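Local coordinates for protein putative ribose 5-phosphate isomerase (Leishmania infantum, PDB 6FXW) that probably interconverts ribose 5-phosphate and ribulose 5-phosphate in the pentose phosphate pathway, as a type B isomerase of the LacAB/RpiB family, at residues P5-L10 with K62-T67; D13-A18 with G114-G119. One frame throughout, in Å; residues are numbered along the deposited sequence.

The two contacts lie at opposite ends of the strands of one parallel sheet: interaction 1 joins the start of strand 6-12 to the loop before strand 67-72, interaction 2 joins the loops that follow strands 6-12 and 110-114. Interaction 1 is partly buried, is touched by no other subunit of the assembly, and is carried largely by backbone hydrogen bonds. Interaction 2, its centre 21 Å from that of interaction 1, is a surface contact in which small apolar side chains touch, while water and a sulfate ion join the polar groups and two other subunits come within reach. Strand 6-12 thus takes part in interaction 1 and leads directly into the loop of interaction 2.

Interaction 1 of 2, residues P5-L10 with K62-T67; sequences PKRVAL and KGEADT
Asp-66 turns CG beside its own backbone N, anti to its carbonyl carbon (chi1 -67°), which aims the carboxylate at the strand and lets OD2 accept from Arg-7 N at 2.9 Å through its anti lone pair. The bond is nearly straight. Arg-7 bends at chi3 (59°), turning the edge of its guanidinium to the loop, where NE and NH2 both grip Glu-64 O side-on; NE is 3.0 Å from that oxygen, which lies close to the guanidinium plane. A water that donates to Gly-63 O also takes a weak bond from Arg-7 NE. Gly-63, with positive phi, closes helix 49-61 in a Schellman motif, so the arginine reaches the turn by which the chain leaves the helix and returns to the parallel sheet. There Arg-7 O receives two amides: Asp-66 N at 2.8 Å, on a lone pair in the carbonyl plane, and the longer Thr-67 N, almost along the C=O axis. Parallel pairing of Val-8 with Thr-67 follows, with Ala-9 N donating to Thr-67 O at 3.0 Å. Thr-67 CG2 touches both Lys-6 CB and Val-8 CG2, 3.7 Å from each, while Thr-67 OG1 bonds to His-109 O. Val-8 and Thr-67 lie side by side, pointing the same way, and both touch Leu-131 of helix 120-131, whereas Ala-9 CB meets Ala-65 CB at 3.8 Å.

Interaction 2 of 2, residues D13-A18 with G114-G119; sequences DHAAYA and GVRTSG. With SO4 (sulfate ion), chain B.
An anion-binding site at the subunit interface includes this contact between the loops after strands 6-12 and 110-114. His-14 and Arg-116 converge on a sulfate ion, both donating to its O2: His-14 NE2 lies 2.8 Å from O2, and Arg-116 NH2 is 3.0 Å from the same atom along a nearly straight bond (168°). Arg-116 NH1 also reaches sulfate O3, so the anion sits at the guanidinium edge, in its plane. The arginine gets there because its chain is extended from CG to NE, whereas His-14 holds CG in the crowded position between backbone N and carbonyl carbon (chi1 48°). Arg-140 and Arg-144 of a neighbouring subunit also bind the ion, which probably comes from the crystallisation liquor; in this family such a pocket is consistent with a place for the substrate phosphate. Ala-15 CB lies over one face of the Arg-116 guanidinium, 3.5 Å from its plane and displaced toward the rim. A water accepts a hydrogen bond from Arg-116 NE and donates one to Ala-15 O, linking the loops. Away from the ion, Val-115 CG1 packs against Ala-15 O at 3.4 Å and touches Ala-15 CB and Ala-16 CB, with Val-71 of strand 67-72 against both Val-115 and Ala-16. An Asx turn shapes the first loop: Asp-13 OD1 accepts from Ala-15 N at 2.9 Å, met from above the carboxylate plane.

Interaction 1 of 2, residues P5-L10 with K62-T67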
ATOM      1  N   PRO A   5      19.597  -9.207 -19.311  1.00 23.50           N
ATOM      2  CA  PRO A   5      18.452 -10.021 -18.903  1.00 19.72           C
ATOM      3  C   PRO A   5      18.827 -11.220 -18.048  1.00 19.70           C
ATOM      4  O   PRO A   5      19.945 -11.711 -18.079  1.00 19.31           O
ATOM      5  CB  PRO A   5      17.935 -10.547 -20.224  1.00 19.72           C
ATOM      6  CG  PRO A   5      18.406  -9.547 -21.265  1.00 21.23           C
ATOM      7  CD  PRO A   5      19.742  -9.193 -20.801  1.00 20.88           C
ATOM      8  N   LYS A   6      17.845 -11.635 -17.243  1.00 21.44           N
ATOM      9  CA  LYS A   6      18.020 -12.617 -16.192  1.00 22.11           C
ATOM     10  C   LYS A   6      17.200 -13.866 -16.415  1.00 15.73           C
ATOM     11  O   LYS A   6      16.136 -13.836 -17.052  1.00 16.76           O
ATOM     12  CB  LYS A   6      17.390 -12.017 -14.896  1.00 27.52           C
ATOM     13  CG  LYS A   6      17.955 -10.711 -14.321  1.00 39.08           C
ATOM     14  CD  LYS A   6      19.415 -10.878 -13.961  1.00 45.29           C
ATOM     15  CE  LYS A   6      19.819 -10.160 -12.673  1.00 56.08           C
ATOM     16  NZ  LYS A   6      19.114  -8.856 -12.460  1.00 58.79           N
ATOM     17  N   ARG A   7      17.696 -14.971 -15.874  1.00 14.30           N
ATOM     18  CA  ARG A   7      16.983 -16.259 -15.856  1.00 12.99           C
ATOM     19  C   ARG A   7      16.172 -16.303 -14.563  1.00 13.62           C
ATOM     20  O   ARG A   7      16.782 -16.201 -13.507  1.00 13.16           O
ATOM     21  CB  ARG A   7      17.888 -17.451 -15.893  1.00 13.90           C
ATOM     22  CG  ARG A   7      18.474 -17.608 -17.277  1.00 16.35           C
ATOM     23  CD  ARG A   7      19.477 -18.776 -17.286  1.00 15.81           C
ATOM     24  NE  ARG A   7      18.969 -20.066 -16.908  1.00 15.31           N
ATOM     25  CZ  ARG A   7      18.342 -20.918 -17.773  1.00 15.85           C
ATOM     26  NH1 ARG A   7      18.137 -20.595 -19.059  1.00 16.30           N
ATOM     27  NH2 ARG A   7      17.955 -22.117 -17.396  1.00 20.50           N
ATOM     28  N   VAL A   8      14.856 -16.392 -14.698  1.00 12.27           N
ATOM     29  CA  VAL A   8      13.921 -16.185 -13.555  1.00 12.25           C
ATOM     30  C   VAL A   8      13.252 -17.513 -13.229  1.00 12.50           C
ATOM     31  O   VAL A   8      12.581 -18.145 -14.097  1.00 14.50           O
ATOM     32  CB  VAL A   8      12.895 -15.108 -13.901  1.00 12.84           C
ATOM     33  CG1 VAL A   8      11.901 -15.004 -12.708  1.00 14.02           C
ATOM     34  CG2 VAL A   8      13.562 -13.776 -14.261  1.00 12.47           C
ATOM     35  N   ALA A   9      13.312 -17.929 -11.983  1.00 12.20           N
ATOM     36  CA  ALA A   9      12.515 -19.007 -11.464  1.00 12.31           C
ATOM     37  C   ALA A   9      11.306 -18.431 -10.694  1.00 13.84           C
ATOM     38  O   ALA A   9      11.506 -17.673  -9.754  1.00 13.30           O
ATOM     39  CB  ALA A   9      13.347 -19.880 -10.525  1.00 12.91           C
ATOM     40  N   LEU A  10      10.138 -18.855 -11.095  1.00 12.69           N
ATOM     41  CA  LEU A  10       8.874 -18.374 -10.508  1.00 12.79           C
ATOM     42  C   LEU A  10       8.269 -19.525  -9.744  1.00 12.24           C
ATOM     43  O   LEU A  10       7.941 -20.571 -10.354  1.00 12.46           O
ATOM     44  CB  LEU A  10       7.890 -17.911 -11.590  1.00 13.59           C
ATOM     45  CG  LEU A  10       6.475 -17.639 -11.118  1.00 16.04           C
ATOM     46  CD1 LEU A  10       6.454 -16.391 -10.254  1.00 17.66           C
ATOM     47  CD2 LEU A  10       5.483 -17.422 -12.275  1.00 19.84           C
ATOM     48  N   LYS A  62      21.994 -23.543  -7.384  1.00 14.30           N
ATOM     49  CA  LYS A  62      22.637 -24.460  -8.348  1.00 14.02           C
ATOM     50  C   LYS A  62      22.943 -23.757  -9.652  1.00 14.85           C
ATOM     51  O   LYS A  62      23.476 -24.459 -10.552  1.00 16.39           O
ATOM     52  CB  LYS A  62      21.693 -25.577  -8.675  1.00 18.87           C
ATOM     53  CG  LYS A  62      21.417 -26.544  -7.593  1.00 27.74           C
ATOM     54  CD  LYS A  62      20.592 -27.715  -8.217  1.00 35.36           C
ATOM     55  CE  LYS A  62      19.433 -27.334  -9.174  1.00 41.11           C
ATOM     56  NZ  LYS A  62      18.368 -28.439  -9.223  1.00 43.39           N
ATOM     57  N   GLY A  63      22.619 -22.491  -9.808  1.00 14.48           N
ATOM     58  CA  GLY A  63      22.882 -21.760 -11.048  1.00 14.23           C
ATOM     59  C   GLY A  63      21.980 -22.086 -12.187  1.00 16.53           C
ATOM     60  O   GLY A  63      22.344 -21.778 -13.369  1.00 18.21           O
ATOM     61  N   GLU A  64      20.804 -22.633 -11.933  1.00 14.56           N
ATOM     62  CA  GLU A  64      19.825 -22.829 -12.944  1.00 16.46           C
ATOM     63  C   GLU A  64      19.004 -21.550 -13.191  1.00 16.03           C
ATOM     64  O   GLU A  64      18.450 -21.370 -14.248  1.00 16.08           O
ATOM     65  CB  GLU A  64      18.857 -23.994 -12.676  1.00 20.54           C
ATOM     66  CG  GLU A  64      19.477 -25.367 -12.639  1.00 26.70           C
ATOM     67  CD  GLU A  64      20.077 -25.832 -13.983  1.00 29.76           C
ATOM     68  OE1 GLU A  64      20.896 -26.848 -13.940  1.00 33.70           O
ATOM     69  OE2 GLU A  64      19.796 -25.180 -15.005  1.00 25.62           O
ATOM     70  N   ALA A  65      18.959 -20.639 -12.205  1.00 14.84           N
ATOM     71  CA  ALA A  65      18.313 -19.358 -12.381  1.00 14.23           C
ATOM     72  C   ALA A  65      19.193 -18.329 -11.692  1.00 13.00           C
ATOM     73  O   ALA A  65      19.958 -18.700 -10.804  1.00 14.85           O
ATOM     74  CB  ALA A  65      16.918 -19.340 -11.742  1.00 15.75           C
ATOM     75  N   ASP A  66      19.036 -17.042 -12.111  1.00 13.68           N
ATOM     76  CA  ASP A  66      19.736 -15.953 -11.554  1.00 16.30           C
ATOM     77  C   ASP A  66      18.949 -15.273 -10.481  1.00 14.15           C
ATOM     78  O   ASP A  66      19.549 -14.605  -9.561  1.00 14.60           O
ATOM     79  CB  ASP A  66      19.923 -14.873 -12.681  1.00 17.72           C
ATOM     80  CG  ASP A  66      20.831 -15.355 -13.765  1.00 22.20           C
ATOM     81  OD1 ASP A  66      21.941 -15.902 -13.466  1.00 26.51           O
ATOM     82  OD2 ASP A  66      20.398 -15.250 -14.877  1.00 20.21           O
ATOM     83  N   THR A  67      17.647 -15.353 -10.587  1.00 12.15           N
ATOM     84  CA  THR A  67      16.759 -14.539  -9.718  0.50 12.40           C
ATOM     85  C   THR A  67      15.485 -15.304  -9.553  1.00 12.12           C
ATOM     86  O   THR A  67      15.152 -16.205 -10.367  1.00 12.92           O
ATOM     87  CB  THR A  67      16.586 -13.074 -10.219  0.50 16.13           C
ATOM     88  OG1 THR A  67      15.626 -12.365  -9.400  0.50 14.41           O
ATOM     89  CG2 THR A  67      16.064 -13.021 -11.573  0.50 17.28           C
TER
HETATM   90  O   HOH W   1      20.982 -19.484 -14.455  1.00 28.59           O

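Interaction 2 of 2, residues D13-A18 with G114-G119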
ATOM      1  N   ASP A  13       2.458 -20.944  -4.371  1.00 12.61           N
ATOM      2  CA  ASP A  13       1.533 -21.936  -3.808  1.00 12.26           C
ATOM      3  C   ASP A  13       0.203 -21.835  -4.569  1.00 12.29           C
ATOM      4  O   ASP A  13       0.110 -21.153  -5.605  1.00 12.68           O
ATOM      5  CB  ASP A  13       1.442 -21.867  -2.293  1.00 10.62           C
ATOM      6  CG  ASP A  13       0.721 -20.613  -1.756  1.00 12.01           C
ATOM      7  OD1 ASP A  13       0.227 -19.808  -2.560  1.00 11.80           O
ATOM      8  OD2 ASP A  13       0.563 -20.543  -0.540  1.00 12.83           O
ATOM      9  N   HIS A  14      -0.826 -22.423  -4.036  1.00 12.40           N
ATOM     10  CA  HIS A  14      -2.095 -22.505  -4.738  1.00 13.26           C
ATOM     11  C   HIS A  14      -2.775 -21.131  -4.764  1.00 12.84           C
ATOM     12  O   HIS A  14      -3.674 -20.904  -5.554  1.00 13.98           O
ATOM     13  CB  HIS A  14      -3.031 -23.461  -4.041  1.00 13.42           C
ATOM     14  CG  HIS A  14      -3.123 -23.233  -2.610  1.00 13.22           C
ATOM     15  ND1 HIS A  14      -2.144 -23.645  -1.724  1.00 14.19           N
ATOM     16  CD2 HIS A  14      -4.018 -22.485  -1.911  1.00 16.36           C
ATOM     17  CE1 HIS A  14      -2.447 -23.146  -0.532  1.00 17.13           C
ATOM     18  NE2 HIS A  14      -3.608 -22.480  -0.613  1.00 18.11           N
ATOM     19  N   ALA A  15      -2.355 -20.218  -3.898  1.00 12.82           N
ATOM     20  CA  ALA A  15      -3.030 -18.892  -3.923  1.00 13.69           C
ATOM     21  C   ALA A  15      -2.868 -18.236  -5.302  1.00 14.87           C
ATOM     22  O   ALA A  15      -3.757 -17.465  -5.762  1.00 13.94           O
ATOM     23  CB  ALA A  15      -2.464 -18.014  -2.892  1.00 13.65           C
ATOM     24  N   ALA A  16      -1.760 -18.516  -5.999  1.00 12.09           N
ATOM     25  CA  ALA A  16      -1.452 -17.922  -7.256  1.00 13.69           C
ATOM     26  C   ALA A  16      -1.724 -18.849  -8.429  1.00 15.64           C
ATOM     27  O   ALA A  16      -1.384 -18.544  -9.560  1.00 16.97           O
ATOM     28  CB  ALA A  16      -0.019 -17.442  -7.305  1.00 16.62           C
ATOM     29  N   TYR A  17      -2.396 -19.935  -8.167  1.00 16.88           N
ATOM     30  CA  TYR A  17      -2.562 -20.926  -9.272  1.00 19.44           C
ATOM     31  C   TYR A  17      -3.414 -20.346 -10.375  1.00 20.68           C
ATOM     32  O   TYR A  17      -3.045 -20.451 -11.540  1.00 21.98           O
ATOM     33  CB  TYR A  17      -3.087 -22.242  -8.751  1.00 21.13           C
ATOM     34  CG  TYR A  17      -3.233 -23.261  -9.822  1.00 21.22           C
ATOM     35  CD1 TYR A  17      -2.121 -23.826 -10.378  1.00 21.90           C
ATOM     36  CD2 TYR A  17      -4.467 -23.702 -10.174  1.00 23.35           C
ATOM     37  CE1 TYR A  17      -2.221 -24.794 -11.371  1.00 20.63           C
ATOM     38  CE2 TYR A  17      -4.621 -24.638 -11.197  1.00 25.27           C
ATOM     39  CZ  TYR A  17      -3.477 -25.186 -11.755  1.00 23.13           C
ATOM     40  OH  TYR A  17      -3.530 -26.196 -12.738  1.00 25.64           O
ATOM     41  N   ALA A  18      -4.492 -19.668 -10.036  1.00 20.47           N
ATOM     42  CA  ALA A  18      -5.332 -19.053 -11.030  1.00 24.70           C
ATOM     43  C   ALA A  18      -4.639 -18.029 -11.899  1.00 27.43           C
ATOM     44  O   ALA A  18      -4.969 -17.917 -13.075  1.00 30.96           O
ATOM     45  CB  ALA A  18      -6.555 -18.475 -10.363  1.00 27.54           C
ATOM     46  N   GLY A 114       2.438 -10.996  -2.745  1.00  9.66           N
ATOM     47  CA  GLY A 114       1.176 -11.569  -2.381  1.00  9.69           C
ATOM     48  C   GLY A 114       0.123 -11.315  -3.390  1.00 10.44           C
ATOM     49  O   GLY A 114      -0.092 -10.144  -3.768  1.00 12.02           O
ATOM     50  N   VAL A 115      -0.501 -12.350  -3.878  1.00 10.53           N
ATOM     51  CA  VAL A 115      -1.555 -12.196  -4.867  1.00 11.71           C
ATOM     52  C   VAL A 115      -2.905 -11.896  -4.229  1.00 10.97           C
ATOM     53  O   VAL A 115      -3.820 -11.392  -4.930  1.00 13.31           O
ATOM     54  CB  VAL A 115      -1.587 -13.493  -5.665  1.00 16.28           C
ATOM     55  CG1 VAL A 115      -2.032 -14.685  -4.889  1.00 15.28           C
ATOM     56  CG2 VAL A 115      -2.334 -13.382  -6.953  1.00 22.11           C
ATOM     57  N   ARG A 116      -3.086 -12.099  -2.912  1.00 11.30           N
ATOM     58  CA  ARG A 116      -4.329 -11.735  -2.245  1.00 11.12           C
ATOM     59  C   ARG A 116      -4.224 -10.318  -1.653  1.00 10.61           C
ATOM     60  O   ARG A 116      -5.263  -9.766  -1.201  1.00 10.56           O
ATOM     61  CB  ARG A 116      -4.688 -12.715  -1.140  1.00 11.86           C
ATOM     62  CG  ARG A 116      -4.926 -14.101  -1.672  1.00 13.85           C
ATOM     63  CD  ARG A 116      -5.138 -15.043  -0.511  1.00 16.89           C
ATOM     64  NE  ARG A 116      -5.332 -16.408  -1.029  1.00 19.54           N
ATOM     65  CZ  ARG A 116      -5.208 -17.468  -0.304  1.00 20.94           C
ATOM     66  NH1 ARG A 116      -4.710 -17.399   0.920  1.00 24.26           N
ATOM     67  NH2 ARG A 116      -5.501 -18.632  -0.856  1.00 21.13           N
ATOM     68  N   THR A 117      -3.045  -9.674  -1.740  1.00 10.23           N
ATOM     69  CA  THR A 117      -2.768  -8.329  -1.172  1.00 11.47           C
ATOM     70  C   THR A 117      -2.475  -7.325  -2.254  1.00 11.06           C
ATOM     71  O   THR A 117      -3.007  -6.214  -2.231  1.00 11.84           O
ATOM     72  CB  THR A 117      -1.660  -8.381  -0.138  1.00 12.20           C
ATOM     73  OG1 THR A 117      -0.605  -9.138  -0.772  1.00 11.99           O
ATOM     74  CG2 THR A 117      -2.054  -9.111   1.119  1.00 12.19           C
ATOM     75  N   SER A 118      -1.717  -7.668  -3.291  1.00 11.19           N
ATOM     76  CA  SER A 118      -1.320  -6.738  -4.379  1.00 10.20           C
ATOM     77  C   SER A 118      -2.145  -7.095  -5.591  1.00 11.33           C
ATOM     78  O   SER A 118      -2.186  -8.245  -6.050  1.00 12.85           O
ATOM     79  CB  SER A 118       0.131  -6.912  -4.714  1.00 10.96           C
ATOM     80  OG  SER A 118       0.937  -6.545  -3.608  1.00 11.20           O
ATOM     81  N   GLY A 119      -2.771  -6.073  -6.228  1.00  9.98           N
ATOM     82  CA  GLY A 119      -3.393  -6.273  -7.516  1.00 10.49           C
ATOM     83  C   GLY A 119      -2.423  -6.473  -8.652  1.00 10.88           C
ATOM     84  O   GLY A 119      -1.240  -6.203  -8.525  1.00 11.50           O
TER
HETATM   85  S   SO4 B 201      -5.186 -20.989   2.527  1.00 24.92           S
HETATM   86  O1  SO4 B 201      -6.611 -21.112   3.030  1.00 28.21           O
HETATM   87  O2  SO4 B 201      -5.191 -20.898   1.067  1.00 24.06           O
HETATM   88  O3  SO4 B 201      -4.714 -19.663   3.202  1.00 27.23           O
HETATM   89  O4  SO4 B 201      -4.513 -22.171   2.983  1.00 29.24           O
HETATM   90  O   HOH W   2      -5.723 -16.429  -3.966  1.00 25.36           O